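Local coordinates for protein probable fimbrial chaperone YadV (Escherichia coli K-12, PDB 5GHU) that probably acts as a periplasmic chaperone for pilus subunits in chaperone-usher fimbrial assembly, as a member of the PapD-like pilus chaperone family, at residues A[55-60]-A[66-71]; A[72-77]-A[120-125]. All coordinates share one frame; numbering follows the deposited sequence. Where two conformers were deposited one is given.

Contact 1 (A[55-60]-A[66-71]); sequences ATPPVS and RGQTIK
Thr56 and Lys71 form an antiparallel hydrogen-bonded pair. Thr56 N donates a hydrogen bond to Lys71 O at 2.9 Å, and Lys71 N returns a nearly straight bond to Thr56 O at 2.8 Å (174°). Two CA-H...O contacts, Ala55 CA to Lys71 O and Ile70 CA to Thr56 O, flank them. A water donates to Lys71 O and also bonds Thr56 OG1, which chi1 of 59° places between its own N and carbonyl carbon, on the side of Lys71. The Thr56 and Lys71 side chains leave the sheet side by side.

Strands 53-62 and 67-74 make a beta hairpin in the immunoglobulin-like N-terminal domain of the chaperone. Beyond this pair the first strand breaks at Pro57, which follows a cis peptide bond, and its continuation pairs through Pro58 and Ser60 with strand 31-38.

Side chains fill the widened part. The bent Gln68 chain sets NE2 3.7 Å from Pro57 CD, while its CG meets Ser60 OG at 3.7 Å. The same NE2 donates to Thr69 O at 2.9 Å, from above the carbonyl plane, which fixes the amide's turn. Ile70 CD1 lies 3.8 Å from Pro57 CD, and its CG2 branch touches Ala55 CB.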
loop_
_atom_site.group_PDB
_atom_site.type_symbol
_atom_site.label_atom_id
_atom_site.label_comp_id
_atom_site.label_asym_id
_atom_site.label_seq_id
_atom_site.Cartn_x
_atom_site.Cartn_y
_atom_site.Cartn_z
ATOM N N ALA A 55 -13.381 -6.628 -11.313
ATOM C CA ALA A 55 -13.922 -5.466 -10.595
ATOM C C ALA A 55 -15.169 -5.079 -11.325
ATOM O O ALA A 55 -15.110 -4.749 -12.529
ATOM C CB ALA A 55 -12.919 -4.323 -10.580
ATOM N N THR A 56 -16.310 -5.129 -10.644
ATOM C CA THR A 56 -17.549 -4.854 -11.341
ATOM C C THR A 56 -18.436 -3.904 -10.543
ATOM O O THR A 56 -18.545 -3.975 -9.334
ATOM C CB THR A 56 -18.299 -6.143 -11.654
ATOM O OG1 THR A 56 -18.570 -6.823 -10.434
ATOM C CG2 THR A 56 -17.443 -7.037 -12.545
ATOM N N PRO A 57 -19.038 -2.955 -11.252
ATOM C CA PRO A 57 -18.964 -2.746 -12.703
ATOM C C PRO A 57 -17.627 -2.103 -13.088
ATOM O O PRO A 57 -17.129 -1.212 -12.401
ATOM C CB PRO A 57 -20.151 -1.808 -12.968
ATOM C CG PRO A 57 -20.311 -1.055 -11.692
ATOM C CD PRO A 57 -19.945 -1.993 -10.599
ATOM N N PRO A 58 -17.053 -2.533 -14.209
ATOM C CA PRO A 58 -15.769 -1.969 -14.612
ATOM C C PRO A 58 -15.898 -0.530 -15.090
ATOM O O PRO A 58 -14.931 0.229 -15.002
ATOM C CB PRO A 58 -15.330 -2.897 -15.743
ATOM C CG PRO A 58 -16.600 -3.425 -16.288
ATOM C CD PRO A 58 -17.487 -3.609 -15.101
ATOM N N VAL A 59 -17.075 -0.165 -15.602
ATOM C CA VAL A 59 -17.352 1.209 -15.960
ATOM C C VAL A 59 -18.697 1.612 -15.399
ATOM O O VAL A 59 -19.678 0.876 -15.500
ATOM C CB VAL A 59 -17.359 1.436 -17.483
ATOM C CG1 VAL A 59 -17.699 2.875 -17.754
ATOM C CG2 VAL A 59 -16.019 1.084 -18.068
ATOM N N SER A 60 -18.742 2.764 -14.745
ATOM C CA SER A 60 -20.023 3.268 -14.293
ATOM C C SER A 60 -20.132 4.767 -14.481
ATOM O O SER A 60 -19.125 5.466 -14.608
ATOM C CB SER A 60 -20.260 2.893 -12.821
ATOM O OG SER A 60 -19.088 2.983 -12.064
ATOM N N ARG A 66 -23.312 11.443 -5.753
ATOM C CA ARG A 66 -23.772 10.066 -5.609
ATOM C C ARG A 66 -22.576 9.121 -5.601
ATOM O O ARG A 66 -21.437 9.563 -5.697
ATOM C CB ARG A 66 -24.742 9.705 -6.719
ATOM C CG ARG A 66 -26.009 10.574 -6.709
ATOM C CD ARG A 66 -26.713 10.208 -5.427
ATOM N NE ARG A 66 -27.486 8.994 -5.647
ATOM C CZ ARG A 66 -28.727 9.010 -6.145
ATOM N NH1 ARG A 66 -29.302 10.167 -6.443
ATOM N NH2 ARG A 66 -29.390 7.878 -6.345
ATOM N N GLY A 67 -22.818 7.826 -5.448
ATOM C CA GLY A 67 -21.681 6.896 -5.344
ATOM C C GLY A 67 -21.977 5.571 -6.021
ATOM O O GLY A 67 -23.032 5.401 -6.639
ATOM N N GLN A 68 -21.046 4.631 -5.890
ATOM C CA GLN A 68 -21.107 3.353 -6.565
ATOM C C GLN A 68 -20.241 2.393 -5.776
ATOM O O GLN A 68 -19.087 2.696 -5.486
ATOM C CB GLN A 68 -20.557 3.476 -7.995
ATOM C CG GLN A 68 -20.456 2.160 -8.769
ATOM C CD GLN A 68 -21.813 1.551 -9.010
ATOM O OE1 GLN A 68 -22.703 2.199 -9.580
ATOM N NE2 GLN A 68 -22.000 0.317 -8.563
ATOM N N THR A 69 -20.789 1.236 -5.436
ATOM C CA THR A 69 -19.980 0.178 -4.854
ATOM C C THR A 69 -19.389 -0.702 -5.947
ATOM O O THR A 69 -20.096 -1.126 -6.853
ATOM C CB THR A 69 -20.804 -0.666 -3.905
ATOM O OG1 THR A 69 -21.229 0.187 -2.851
ATOM C CG2 THR A 69 -19.942 -1.773 -3.290
ATOM N N ILE A 70 -18.077 -0.983 -5.833
ATOM C CA ILE A 70 -17.394 -1.848 -6.795
ATOM C C ILE A 70 -17.138 -3.182 -6.109
ATOM O O ILE A 70 -16.577 -3.221 -5.034
ATOM C CB ILE A 70 -16.060 -1.242 -7.264
ATOM C CG1 ILE A 70 -16.300 0.162 -7.835
ATOM C CG2 ILE A 70 -15.344 -2.157 -8.288
ATOM C CD1 ILE A 70 -17.230 0.250 -9.081
ATOM N N LYS A 71 -17.498 -4.271 -6.758
ATOM C CA LYS A 71 -17.277 -5.581 -6.175
ATOM C C LYS A 71 -15.979 -6.152 -6.753
ATOM O O LYS A 71 -15.809 -6.256 -7.983
ATOM C CB LYS A 71 -18.487 -6.500 -6.471
ATOM C CG LYS A 71 -18.230 -7.982 -6.168
ATOM C CD LYS A 71 -19.466 -8.825 -6.423
ATOM C CE LYS A 71 -20.513 -8.592 -5.345
ATOM N NZ LYS A 71 -21.686 -9.509 -5.490
HETATM O O HOH W 1 -16.168 -8.508 -9.629
HETATM O O HOH W 2 -21.201 -3.655 -7.282
#

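Contact 2 (A[72-77]-A[120-125]); sequences LMYTAS and LFYRPD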
loop_
_atom_site.group_PDB
_atom_site.type_symbol
_atom_site.label_atom_id
_atom_site.label_comp_id
_atom_site.label_asym_id
_atom_site.label_seq_id
_atom_site.Cartn_x
_atom_site.Cartn_y
_atom_site.Cartn_z
ATOM N N LEU A 72 -15.050 -6.517 -5.877
ATOM C CA LEU A 72 -13.780 -7.088 -6.320
ATOM C C LEU A 72 -13.838 -8.570 -6.051
ATOM O O LEU A 72 -14.220 -8.992 -4.959
ATOM C CB LEU A 72 -12.599 -6.464 -5.591
ATOM C CG LEU A 72 -12.560 -4.947 -5.641
ATOM C CD1 LEU A 72 -11.399 -4.469 -4.708
ATOM C CD2 LEU A 72 -12.418 -4.424 -7.096
ATOM N N MET A 73 -13.478 -9.370 -7.041
ATOM C CA MET A 73 -13.679 -10.805 -6.917
ATOM C C MET A 73 -12.469 -11.600 -7.414
ATOM O O MET A 73 -12.043 -11.431 -8.551
ATOM C CB MET A 73 -14.923 -11.222 -7.678
ATOM C CG MET A 73 -15.242 -12.640 -7.427
ATOM S SD MET A 73 -16.810 -13.156 -8.152
ATOM C CE MET A 73 -18.007 -12.061 -7.429
ATOM N N TYR A 74 -11.903 -12.453 -6.563
ATOM C CA TYR A 74 -10.789 -13.332 -6.951
ATOM C C TYR A 74 -11.299 -14.453 -7.858
ATOM O O TYR A 74 -12.324 -15.050 -7.597
ATOM C CB TYR A 74 -10.103 -13.904 -5.703
ATOM C CG TYR A 74 -8.968 -14.898 -5.934
ATOM C CD1 TYR A 74 -7.774 -14.504 -6.524
ATOM C CD2 TYR A 74 -9.084 -16.224 -5.507
ATOM C CE1 TYR A 74 -6.727 -15.421 -6.726
ATOM C CE2 TYR A 74 -8.048 -17.147 -5.694
ATOM C CZ TYR A 74 -6.865 -16.738 -6.289
ATOM O OH TYR A 74 -5.839 -17.655 -6.473
ATOM N N THR A 75 -10.569 -14.719 -8.922
ATOM C CA THR A 75 -11.036 -15.674 -9.920
ATOM C C THR A 75 -10.181 -16.930 -9.906
ATOM O O THR A 75 -10.558 -17.935 -10.495
ATOM C CB THR A 75 -11.006 -15.072 -11.323
ATOM O OG1 THR A 75 -9.642 -14.812 -11.694
ATOM C CG2 THR A 75 -11.832 -13.790 -11.391
ATOM N N ALA A 76 -9.026 -16.871 -9.258
ATOM C CA ALA A 76 -8.083 -17.996 -9.254
ATOM C C ALA A 76 -7.741 -18.453 -10.665
ATOM O O ALA A 76 -7.453 -19.630 -10.889
ATOM C CB ALA A 76 -8.639 -19.160 -8.460
ATOM N N SER A 77 -7.774 -17.532 -11.620
ATOM C CA SER A 77 -7.357 -17.882 -12.973
ATOM C C SER A 77 -5.867 -18.213 -12.943
ATOM O O SER A 77 -5.370 -19.036 -13.722
ATOM C CB SER A 77 -7.660 -16.744 -13.949
ATOM O OG SER A 77 -7.138 -15.512 -13.487
ATOM N N LEU A 120 -4.273 -3.138 -2.841
ATOM C CA LEU A 120 -5.106 -4.263 -2.368
ATOM C C LEU A 120 -4.153 -5.358 -1.895
ATOM O O LEU A 120 -3.243 -5.770 -2.617
ATOM C CB LEU A 120 -6.019 -4.787 -3.480
ATOM C CG LEU A 120 -6.843 -6.014 -3.029
ATOM C CD1 LEU A 120 -8.238 -5.984 -3.729
ATOM C CD2 LEU A 120 -6.124 -7.317 -3.359
ATOM N N PHE A 121 -4.317 -5.813 -0.657
ATOM C CA PHE A 121 -3.474 -6.897 -0.161
ATOM C C PHE A 121 -4.292 -8.149 -0.119
ATOM O O PHE A 121 -5.300 -8.208 0.633
ATOM C CB PHE A 121 -2.923 -6.585 1.258
ATOM C CG PHE A 121 -2.045 -5.361 1.296
ATOM C CD1 PHE A 121 -0.731 -5.463 0.963
ATOM C CD2 PHE A 121 -2.551 -4.103 1.660
ATOM C CE1 PHE A 121 0.119 -4.333 1.005
ATOM C CE2 PHE A 121 -1.699 -2.937 1.643
ATOM C CZ PHE A 121 -0.374 -3.068 1.340
ATOM N N TYR A 122 -3.874 -9.133 -0.910
ATOM C CA TYR A 122 -4.500 -10.458 -0.875
ATOM C C TYR A 122 -3.844 -11.261 0.251
ATOM O O TYR A 122 -2.615 -11.474 0.242
ATOM C CB TYR A 122 -4.338 -11.151 -2.238
ATOM C CG TYR A 122 -5.037 -12.493 -2.236
ATOM C CD1 TYR A 122 -6.395 -12.579 -2.482
ATOM C CD2 TYR A 122 -4.309 -13.658 -2.034
ATOM C CE1 TYR A 122 -7.024 -13.835 -2.528
ATOM C CE2 TYR A 122 -4.919 -14.906 -2.112
ATOM C CZ TYR A 122 -6.264 -14.975 -2.328
ATOM O OH TYR A 122 -6.877 -16.235 -2.394
ATOM N N ARG A 123 -4.659 -11.686 1.254
ATOM C CA ARG A 123 -4.125 -12.278 2.467
ATOM C C ARG A 123 -4.675 -13.703 2.611
ATOM O O ARG A 123 -5.829 -13.898 2.994
ATOM C CB ARG A 123 -4.508 -11.444 3.692
ATOM C CG ARG A 123 -3.884 -11.993 4.967
ATOM C CD ARG A 123 -4.263 -11.122 6.175
ATOM N NE ARG A 123 -3.536 -9.856 5.957
ATOM C CZ ARG A 123 -3.922 -8.718 6.515
ATOM N NH1 ARG A 123 -4.948 -8.697 7.380
ATOM N NH2 ARG A 123 -3.272 -7.590 6.232
ATOM N N PRO A 124 -3.849 -14.708 2.295
ATOM C CA PRO A 124 -4.272 -16.086 2.596
ATOM C C PRO A 124 -4.586 -16.236 4.076
ATOM O O PRO A 124 -3.893 -15.676 4.922
ATOM C CB PRO A 124 -3.048 -16.931 2.206
ATOM C CG PRO A 124 -2.291 -16.041 1.172
ATOM C CD PRO A 124 -2.496 -14.624 1.692
ATOM N N ASP A 125 -5.612 -17.017 4.372
ATOM C CA ASP A 125 -5.941 -17.299 5.765
ATOM C C ASP A 125 -4.819 -18.124 6.393
ATOM O O ASP A 125 -4.181 -18.938 5.699
ATOM C CB ASP A 125 -7.209 -18.144 5.832
ATOM C CG ASP A 125 -8.493 -17.377 5.557
ATOM O OD1 ASP A 125 -8.495 -16.238 5.113
ATOM O OD2 ASP A 125 -9.545 -17.914 5.852
#
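Leu72 and Tyr74, at the end of strand 67-74, face Leu120 and Tyr122, at the end of strand 114-123, across the interior of the PapD-like N-terminal beta sandwich. The leucines reach toward each other tip to tip, CD1 of Leu72 lying 3.6 Å from CD1 of Leu120. Phe90 adjoins Leu72, and Val10 and Phe88 adjoin Leu120.

Two residues further along both strands the tyrosine side chains run at about a right angle to each other. Tyr122 sends its hydroxyl over one face of the Tyr74 ring, off centre toward the rim, with OH 3.6 Å from Tyr74 CE2. The two ring planes make an angle of 34° and the centroids are 4.9 Å apart, an oblique pair in which Tyr122 CE1 also comes within 4.1 Å of Tyr74 CG. Both rings are carried inward by side chains whose CG is anti to the backbone N (chi1 177° in Tyr74, -177° in Tyr122).

The strands are not neighbours in the immunoglobulin-like fold, and this contact bridges them through side chains. On the opposite face of the Tyr74 ring, Ala76 N sits 3.5 Å above its centre, where the chain bends just after the strand. The Tyr74 hydroxyl bonds Leu80 N. A leucine in place of Tyr74 would probably leave Leu80 N without this partner and the Tyr122 hydroxyl without the ring face beneath it.

Strand 67-74 serves both contacts in succession: its residue Lys71 pairs with Thr56 of strand 53-62 in contact 1, and Leu72 and Tyr74 reach across to strand 114-123 in contact 2. Contact 1 lies near the surface and combines backbone hydrogen bonds and bridging water with side-chain packing round the cis-proline, with only Ile70 buried among its touching residues. Contact 2 is buried and works through apolar side chains and tyrosine rings. Their centres are 18 Å apart, yet they meet where Ala55 CB packs 3.5 Å from Leu72 CD2. Contact 1 thus joins adjacent strands edge to edge, whereas contact 2 links separated strands through the interior of the same N-terminal domain.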